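Local coordinates for protein propionate kinase (Francisella tularensis subsp. tularensis, PDB 3KHY) that probably transfers phosphate between ATP and acetate or propionate to form the acyl phosphate, a reversible magnesium-dependent reaction of the acetokinase family, at residues A32-F44 with Y53-L66. Numbering follows the deposited sequence.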
# COMPACT_ATOMS: atom_id res chain seq x y z
N ALA A 32 24.28 -25.69 3.27
CA ALA A 32 25.31 -25.67 2.24
C ALA A 32 25.25 -24.31 1.54
O ALA A 32 24.18 -23.83 1.22
CB ALA A 32 25.08 -26.79 1.24
N GLU A 33 26.41 -23.70 1.33
CA GLU A 33 26.52 -22.33 0.83
C GLU A 33 27.56 -22.23 -0.28
O GLU A 33 28.53 -22.99 -0.30
CB GLU A 33 26.96 -21.40 1.96
CG GLU A 33 25.84 -20.74 2.72
CD GLU A 33 26.35 -19.71 3.72
OE1 GLU A 33 25.82 -18.58 3.75
OE2 GLU A 33 27.30 -20.04 4.46
N ASN A 34 27.37 -21.26 -1.18
CA ASN A 34 28.33 -21.00 -2.26
C ASN A 34 28.58 -22.22 -3.15
O ASN A 34 29.70 -22.46 -3.59
CB ASN A 34 29.66 -20.51 -1.68
CG ASN A 34 29.48 -19.52 -0.55
OD1 ASN A 34 28.67 -18.60 -0.63
ND2 ASN A 34 30.25 -19.70 0.52
N ILE A 35 27.52 -22.98 -3.41
CA ILE A 35 27.64 -24.21 -4.19
C ILE A 35 28.25 -23.96 -5.57
O ILE A 35 27.95 -22.94 -6.20
CB ILE A 35 26.27 -24.93 -4.31
CG1 ILE A 35 25.82 -25.41 -2.92
CG2 ILE A 35 26.34 -26.09 -5.30
CD1 ILE A 35 24.38 -25.88 -2.88
N ALA A 36 29.11 -24.86 -6.01
CA ALA A 36 29.78 -24.76 -7.31
C ALA A 36 30.74 -23.58 -7.43
O ALA A 36 31.07 -23.14 -8.53
CB ALA A 36 28.75 -24.73 -8.44
N THR A 37 31.19 -23.07 -6.28
CA THR A 37 32.23 -22.04 -6.24
C THR A 37 33.40 -22.51 -5.38
O THR A 37 33.31 -23.54 -4.70
CB THR A 37 31.70 -20.71 -5.68
OG1 THR A 37 31.69 -20.76 -4.25
CG2 THR A 37 30.30 -20.43 -6.20
N LYS A 38 34.50 -21.76 -5.39
CA LYS A 38 35.68 -22.12 -4.62
C LYS A 38 35.35 -22.22 -3.13
O LYS A 38 35.95 -23.01 -2.41
CB LYS A 38 36.80 -21.10 -4.82
CG LYS A 38 37.17 -20.82 -6.27
CD LYS A 38 36.23 -19.80 -6.90
CE LYS A 38 36.71 -19.39 -8.29
NZ LYS A 38 35.86 -18.34 -8.89
N ASN A 39 34.39 -21.41 -2.70
CA ASN A 39 34.07 -21.28 -1.28
C ASN A 39 32.90 -22.15 -0.85
O ASN A 39 32.28 -21.91 0.20
CB ASN A 39 33.80 -19.82 -0.95
CG ASN A 39 34.99 -18.94 -1.21
OD1 ASN A 39 36.09 -19.23 -0.74
ND2 ASN A 39 34.79 -17.88 -1.97
N CYS A 40 32.59 -23.16 -1.65
CA CYS A 40 31.53 -24.09 -1.31
C CYS A 40 31.83 -24.74 0.05
O CYS A 40 32.95 -25.19 0.30
CB CYS A 40 31.42 -25.17 -2.39
SG CYS A 40 30.14 -26.39 -2.06
N LYS A 41 30.82 -24.76 0.92
CA LYS A 41 30.96 -25.40 2.23
C LYS A 41 29.61 -25.85 2.77
O LYS A 41 28.57 -25.28 2.45
CB LYS A 41 31.61 -24.45 3.23
CG LYS A 41 30.80 -23.20 3.47
CD LYS A 41 31.30 -22.43 4.67
CE LYS A 41 30.46 -21.18 4.88
NZ LYS A 41 30.90 -20.41 6.08
N VAL A 42 29.62 -26.88 3.61
CA VAL A 42 28.41 -27.33 4.26
C VAL A 42 28.59 -27.27 5.77
O VAL A 42 29.55 -27.83 6.32
CB VAL A 42 28.06 -28.77 3.85
CG1 VAL A 42 26.67 -29.14 4.35
CG2 VAL A 42 28.15 -28.91 2.33
N VAL A 43 27.69 -26.56 6.44
CA VAL A 43 27.69 -26.53 7.90
C VAL A 43 26.69 -27.56 8.43
O VAL A 43 25.57 -27.66 7.94
CB VAL A 43 27.30 -25.15 8.45
CG1 VAL A 43 27.45 -25.14 9.97
CG2 VAL A 43 28.16 -24.07 7.82
N PHE A 44 27.12 -28.34 9.42
CA PHE A 44 26.26 -29.29 10.08
C PHE A 44 26.22 -28.93 11.55
O PHE A 44 27.26 -28.79 12.19
CB PHE A 44 26.82 -30.71 9.97
CG PHE A 44 26.85 -31.26 8.57
CD1 PHE A 44 25.78 -31.98 8.07
CD2 PHE A 44 27.98 -31.12 7.77
CE1 PHE A 44 25.82 -32.51 6.79
CE2 PHE A 44 28.03 -31.65 6.50
CZ PHE A 44 26.95 -32.34 6.01
N TYR A 53 34.42 -28.01 4.20
CA TYR A 53 34.67 -27.29 2.97
C TYR A 53 34.78 -28.25 1.80
O TYR A 53 35.25 -29.37 1.96
CB TYR A 53 35.93 -26.44 3.10
CG TYR A 53 35.76 -25.31 4.09
CD1 TYR A 53 35.35 -24.05 3.67
CD2 TYR A 53 35.96 -25.51 5.45
CE1 TYR A 53 35.18 -23.02 4.58
CE2 TYR A 53 35.79 -24.49 6.36
CZ TYR A 53 35.40 -23.24 5.92
OH TYR A 53 35.23 -22.22 6.82
N LEU A 54 34.32 -27.80 0.64
CA LEU A 54 34.34 -28.63 -0.56
C LEU A 54 34.53 -27.74 -1.77
O LEU A 54 33.57 -27.47 -2.50
CB LEU A 54 33.01 -29.39 -0.68
CG LEU A 54 33.05 -30.68 -1.50
CD1 LEU A 54 33.85 -31.73 -0.76
CD2 LEU A 54 31.65 -31.18 -1.79
N GLU A 55 35.76 -27.27 -1.97
CA GLU A 55 36.08 -26.36 -3.07
C GLU A 55 35.46 -26.81 -4.39
O GLU A 55 35.75 -27.90 -4.87
CB GLU A 55 37.59 -26.20 -3.24
CG GLU A 55 38.26 -25.33 -2.19
CD GLU A 55 39.67 -24.93 -2.57
OE1 GLU A 55 40.12 -25.31 -3.67
OE2 GLU A 55 40.32 -24.22 -1.78
N ASN A 56 34.61 -25.95 -4.94
CA ASN A 56 33.97 -26.19 -6.23
C ASN A 56 33.08 -27.43 -6.26
O ASN A 56 32.83 -27.98 -7.33
CB ASN A 56 35.02 -26.27 -7.34
CG ASN A 56 35.76 -24.96 -7.54
OD1 ASN A 56 36.99 -24.93 -7.54
ND2 ASN A 56 35.01 -23.88 -7.69
N GLY A 57 32.59 -27.85 -5.10
CA GLY A 57 31.67 -28.96 -5.04
C GLY A 57 30.41 -28.67 -5.83
O GLY A 57 29.87 -27.57 -5.78
N SER A 58 29.93 -29.66 -6.58
CA SER A 58 28.70 -29.48 -7.34
C SER A 58 27.50 -29.56 -6.41
O SER A 58 27.61 -30.00 -5.27
CB SER A 58 28.57 -30.55 -8.43
OG SER A 58 28.40 -31.84 -7.86
N TYR A 59 26.35 -29.10 -6.90
CA TYR A 59 25.11 -29.25 -6.17
C TYR A 59 24.90 -30.73 -5.89
O TYR A 59 24.41 -31.11 -4.83
CB TYR A 59 23.97 -28.71 -7.03
CG TYR A 59 22.85 -28.04 -6.26
CD1 TYR A 59 22.74 -26.66 -6.23
CD2 TYR A 59 21.89 -28.80 -5.61
CE1 TYR A 59 21.69 -26.04 -5.55
CE2 TYR A 59 20.85 -28.19 -4.92
CZ TYR A 59 20.75 -26.81 -4.90
OH TYR A 59 19.71 -26.22 -4.21
N LYS A 60 25.29 -31.57 -6.84
CA LYS A 60 25.22 -33.01 -6.65
C LYS A 60 26.19 -33.48 -5.55
O LYS A 60 25.85 -34.35 -4.75
CB LYS A 60 25.49 -33.77 -7.95
CG LYS A 60 25.32 -35.28 -7.82
CD LYS A 60 25.88 -36.02 -9.03
CE LYS A 60 25.80 -37.53 -8.82
NZ LYS A 60 26.52 -38.30 -9.88
N ASP A 61 27.39 -32.90 -5.53
CA ASP A 61 28.37 -33.20 -4.49
C ASP A 61 27.82 -32.85 -3.11
O ASP A 61 28.02 -33.58 -2.13
CB ASP A 61 29.67 -32.44 -4.73
CG ASP A 61 30.39 -32.89 -5.99
OD1 ASP A 61 30.15 -34.03 -6.43
OD2 ASP A 61 31.20 -32.11 -6.53
N VAL A 62 27.14 -31.71 -3.02
CA VAL A 62 26.51 -31.30 -1.77
C VAL A 62 25.54 -32.38 -1.29
O VAL A 62 25.58 -32.79 -0.14
CB VAL A 62 25.77 -29.97 -1.93
CG1 VAL A 62 24.91 -29.69 -0.71
CG2 VAL A 62 26.77 -28.85 -2.16
N PHE A 63 24.67 -32.84 -2.19
CA PHE A 63 23.69 -33.85 -1.82
C PHE A 63 24.30 -35.17 -1.39
O PHE A 63 23.80 -35.82 -0.48
CB PHE A 63 22.67 -34.06 -2.94
CG PHE A 63 21.47 -33.15 -2.84
CD1 PHE A 63 20.51 -33.38 -1.87
CD2 PHE A 63 21.33 -32.07 -3.68
CE1 PHE A 63 19.41 -32.54 -1.76
CE2 PHE A 63 20.24 -31.23 -3.58
CZ PHE A 63 19.27 -31.47 -2.61
N GLU A 64 25.38 -35.58 -2.06
CA GLU A 64 26.05 -36.82 -1.69
C GLU A 64 26.70 -36.67 -0.33
O GLU A 64 26.75 -37.61 0.46
CB GLU A 64 27.09 -37.22 -2.73
CG GLU A 64 26.51 -37.73 -4.04
CD GLU A 64 27.56 -38.37 -4.92
OE1 GLU A 64 28.65 -38.70 -4.41
OE2 GLU A 64 27.30 -38.56 -6.13
N MSE A 65 27.21 -35.47 -0.05
CA MSE A 65 27.80 -35.21 1.25
C MSE A 65 26.72 -35.24 2.33
O MSE A 65 26.93 -35.76 3.43
CB MSE A 65 28.53 -33.87 1.26
CG MSE A 65 29.01 -33.45 2.65
SE MSE A 65 30.19 -31.90 2.60
CE MSE A 65 31.90 -32.79 2.16
N LEU A 66 25.55 -34.68 2.00
CA LEU A 66 24.44 -34.71 2.93
C LEU A 66 24.03 -36.15 3.17
O LEU A 66 23.83 -36.57 4.31
CB LEU A 66 23.25 -33.90 2.38
CG LEU A 66 21.99 -33.96 3.23
CD1 LEU A 66 22.31 -33.63 4.68
CD2 LEU A 66 20.91 -33.04 2.68
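Ile35 holds CG1 anti to its carbonyl carbon and CG2 anti to its backbone N (chi1 -65°), and the two branches meet different parts of helix 59-66. CG2 sits on the first turn, 3.4 Å from Tyr59 N. CG1 carries CD1 over one face of the Tyr59 ring, a CH-pi contact 4.0 Å from CD1 to the ring centroid, offset toward the rim. The Ile35 and Val62 side chains cross at about a right angle, CG1 of Ile35 meeting CG2 of Val62. The other Val62 branch presses on Ala32, with CG1 to CB at a tight 3.5 Å. The hydroxyl of Tyr59 is hydrogen-bonded to Gly10 O. One turn further, Met65, a selenomethionine, runs extended to SE. The Met65 and Val42 side chains slide past each other in opposite directions, SE to CG2 3.6 Å. Met65 CG and Leu66 CD1 lie at the edge of the Phe44 ring.

Backbone bonds tie the loops together. Ala36 N donates to Gly57 O at 2.8 Å, nearly on the carbonyl axis but bent at the hydrogen (134°). Thr37 O takes Asn56 N and Cys40 N from opposite faces of its plane. Leu54 N closes on Cys40 O at 3.0 Å. Lys41 and Tyr53 form an antiparallel non-hydrogen-bonded pair, their side chains side by side. Ser58 and Asp61 form a capping box that starts the helix. Strands 25-33, 41-45 and 49-53 are successive antiparallel neighbours at one edge of the N-terminal mixed sheet. The helix lies on its face, roughly along strand 41-44 (26°), in a fold of the actin-like ATPase clan.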